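Inactivation-no-after-potential D protein (Drosophila melanogaster, PDB 5F67) probably organises the phototransduction complex of the fly eye as a PDZ scaffold, its third PDZ domain binding the TRP channel tail. Local coordinates at residues Gly91-Ala96 against Val100-Leu105. Sequence-based numbering, arbitrary orientation.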
loop_
_atom_site.group_PDB
_atom_site.type_symbol
_atom_site.label_atom_id
_atom_site.label_comp_id
_atom_site.label_asym_id
_atom_site.label_seq_id
_atom_site.Cartn_x
_atom_site.Cartn_y
_atom_site.Cartn_z
ATOM N N GLY A 91 -0.898 8.692 -6.814
ATOM C CA GLY A 91 -1.207 8.666 -8.235
ATOM C C GLY A 91 -1.041 7.271 -8.824
ATOM O O GLY A 91 -1.881 6.809 -9.592
ATOM N N LEU A 92 0.044 6.590 -8.457
ATOM C CA LEU A 92 0.279 5.239 -8.947
ATOM C C LEU A 92 -0.821 4.305 -8.468
ATOM O O LEU A 92 -1.324 3.483 -9.231
ATOM C CB LEU A 92 1.645 4.730 -8.469
ATOM C CG LEU A 92 2.876 5.405 -9.090
ATOM C CD1 LEU A 92 4.135 5.058 -8.294
ATOM C CD2 LEU A 92 3.047 4.978 -10.541
ATOM N N LEU A 93 -1.203 4.430 -7.201
ATOM C CA LEU A 93 -2.229 3.544 -6.646
ATOM C C LEU A 93 -3.587 3.790 -7.289
ATOM O O LEU A 93 -4.317 2.842 -7.596
ATOM C CB LEU A 93 -2.309 3.693 -5.122
ATOM C CG LEU A 93 -1.072 3.181 -4.391
ATOM C CD1 LEU A 93 -1.050 3.746 -2.980
ATOM C CD2 LEU A 93 -1.067 1.644 -4.397
ATOM N N LYS A 94 -3.916 5.058 -7.529
ATOM C CA LYS A 94 -5.197 5.397 -8.144
ATOM C C LYS A 94 -5.297 4.944 -9.594
ATOM O O LYS A 94 -6.352 4.487 -10.023
ATOM C CB LYS A 94 -5.449 6.901 -8.049
ATOM C CG LYS A 94 -5.631 7.384 -6.626
ATOM C CD LYS A 94 -5.576 8.907 -6.555
ATOM C CE LYS A 94 -6.906 9.536 -6.929
ATOM N NZ LYS A 94 -7.730 9.844 -5.728
ATOM N N ARG A 95 -4.201 5.048 -10.341
ATOM C CA ARG A 95 -4.231 4.711 -11.771
ATOM C C ARG A 95 -4.209 3.214 -12.064
ATOM O O ARG A 95 -4.688 2.781 -13.111
ATOM C CB ARG A 95 -3.076 5.381 -12.516
ATOM C CG ARG A 95 -3.210 6.895 -12.578
ATOM C CD ARG A 95 -2.257 7.501 -13.596
ATOM N NE ARG A 95 -0.868 7.219 -13.257
ATOM C CZ ARG A 95 -0.143 7.958 -12.423
ATOM N NH1 ARG A 95 -0.679 9.028 -11.843
ATOM N NH2 ARG A 95 1.116 7.629 -12.172
ATOM N N ALA A 96 -3.643 2.434 -11.151
ATOM C CA ALA A 96 -3.504 0.992 -11.353
ATOM C C ALA A 96 -4.866 0.319 -11.429
ATOM O O ALA A 96 -5.774 0.659 -10.668
ATOM C CB ALA A 96 -2.664 0.382 -10.229
ATOM N N VAL A 100 -3.192 -5.501 -8.648
ATOM C CA VAL A 100 -2.128 -4.544 -8.395
ATOM C C VAL A 100 -1.088 -5.219 -7.522
ATOM O O VAL A 100 -1.405 -5.740 -6.449
ATOM C CB VAL A 100 -2.667 -3.277 -7.699
ATOM C CG1 VAL A 100 -1.542 -2.239 -7.519
ATOM C CG2 VAL A 100 -3.824 -2.678 -8.501
ATOM N N THR A 101 0.147 -5.242 -8.013
ATOM C CA THR A 101 1.250 -5.868 -7.307
ATOM C C THR A 101 1.836 -4.816 -6.379
ATOM O O THR A 101 2.175 -3.712 -6.817
ATOM C CB THR A 101 2.351 -6.286 -8.283
ATOM O OG1 THR A 101 1.811 -7.165 -9.275
ATOM C CG2 THR A 101 3.500 -6.989 -7.536
ATOM N N MET A 102 1.948 -5.135 -5.095
ATOM C CA MET A 102 2.603 -4.210 -4.185
ATOM C C MET A 102 3.714 -4.933 -3.438
ATOM O O MET A 102 3.555 -6.086 -3.046
ATOM C CB MET A 102 1.594 -3.640 -3.190
ATOM C CG MET A 102 0.532 -2.759 -3.852
ATOM S SD MET A 102 -0.531 -1.957 -2.638
ATOM C CE MET A 102 -1.580 -3.319 -2.129
ATOM N N ILE A 103 4.839 -4.250 -3.253
ATOM C CA ILE A 103 5.895 -4.800 -2.427
ATOM C C ILE A 103 5.810 -4.053 -1.120
ATOM O O ILE A 103 5.849 -2.815 -1.091
ATOM C CB ILE A 103 7.288 -4.593 -3.040
ATOM C CG1 ILE A 103 7.399 -5.391 -4.346
ATOM C CG2 ILE A 103 8.358 -5.071 -2.071
ATOM C CD1 ILE A 103 8.726 -5.212 -5.060
ATOM N N LEU A 104 5.676 -4.809 -0.038
ATOM C CA LEU A 104 5.437 -4.236 1.280
ATOM C C LEU A 104 6.457 -4.743 2.279
ATOM O O LEU A 104 6.916 -5.873 2.185
ATOM C CB LEU A 104 4.041 -4.633 1.766
ATOM C CG LEU A 104 2.844 -4.075 0.994
ATOM C CD1 LEU A 104 1.561 -4.801 1.407
ATOM C CD2 LEU A 104 2.710 -2.564 1.202
ATOM N N LEU A 105 6.784 -3.915 3.264
ATOM C CA LEU A 105 7.701 -4.329 4.324
ATOM C C LEU A 105 7.045 -4.089 5.678
ATOM O O LEU A 105 6.722 -2.947 6.033
ATOM C CB LEU A 105 9.014 -3.541 4.241
ATOM C CG LEU A 105 10.018 -3.795 5.373
ATOM C CD1 LEU A 105 10.576 -5.219 5.321
ATOM C CD2 LEU A 105 11.148 -2.792 5.303
#
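Ala96 and Val100 face each other across the short connection between helix 86-95 and strand 99-105, each with its CB directed at the other segment. The single methyl of Ala96 settles against the fork of the valine, with CB 3.7 Å from Val100 CG2 and 3.9 Å from Val100 CG1, so both branches touch the same methyl. Alanine suits this place, the first residue to leave helical geometry, because the backbones are close here: the two CA atoms of Ala96 and Val100 are 6.4 Å apart. Beta-branched Val100 is at home in an extended strand; with CG1 anti to its backbone N (chi1 -176°) and CG2 beside that N, it turns two methyls to the alanine.

Farther along, the segments diverge and longer side chains span the gap. Leu93 reaches inward from the helix, and its CD2 lies 4.0 Å from the SD of Met102, the two side chains crossing at about a right angle. Methionine, unbranched and flexible, rises from the sheet; its extended chi2 (-174°) carries the polarisable sulfur up to the leucine methyl, and the bend at chi3 (-76°) then swings CE away from it. In the PDZ fold this helix flanks the peptide-binding groove opposite strand 37-44, and Leu93 bridges groove and core: it packs on an apolar side chain of the bound peptide and also touches Ile37 and Val39. Met102 leans on Ile37 too, as well as on Val27 and Val29 of the neighbouring strand. Lys31 NZ donates hydrogen bonds to the carbonyl oxygens of Leu93 and Ala96, where the helix is ending.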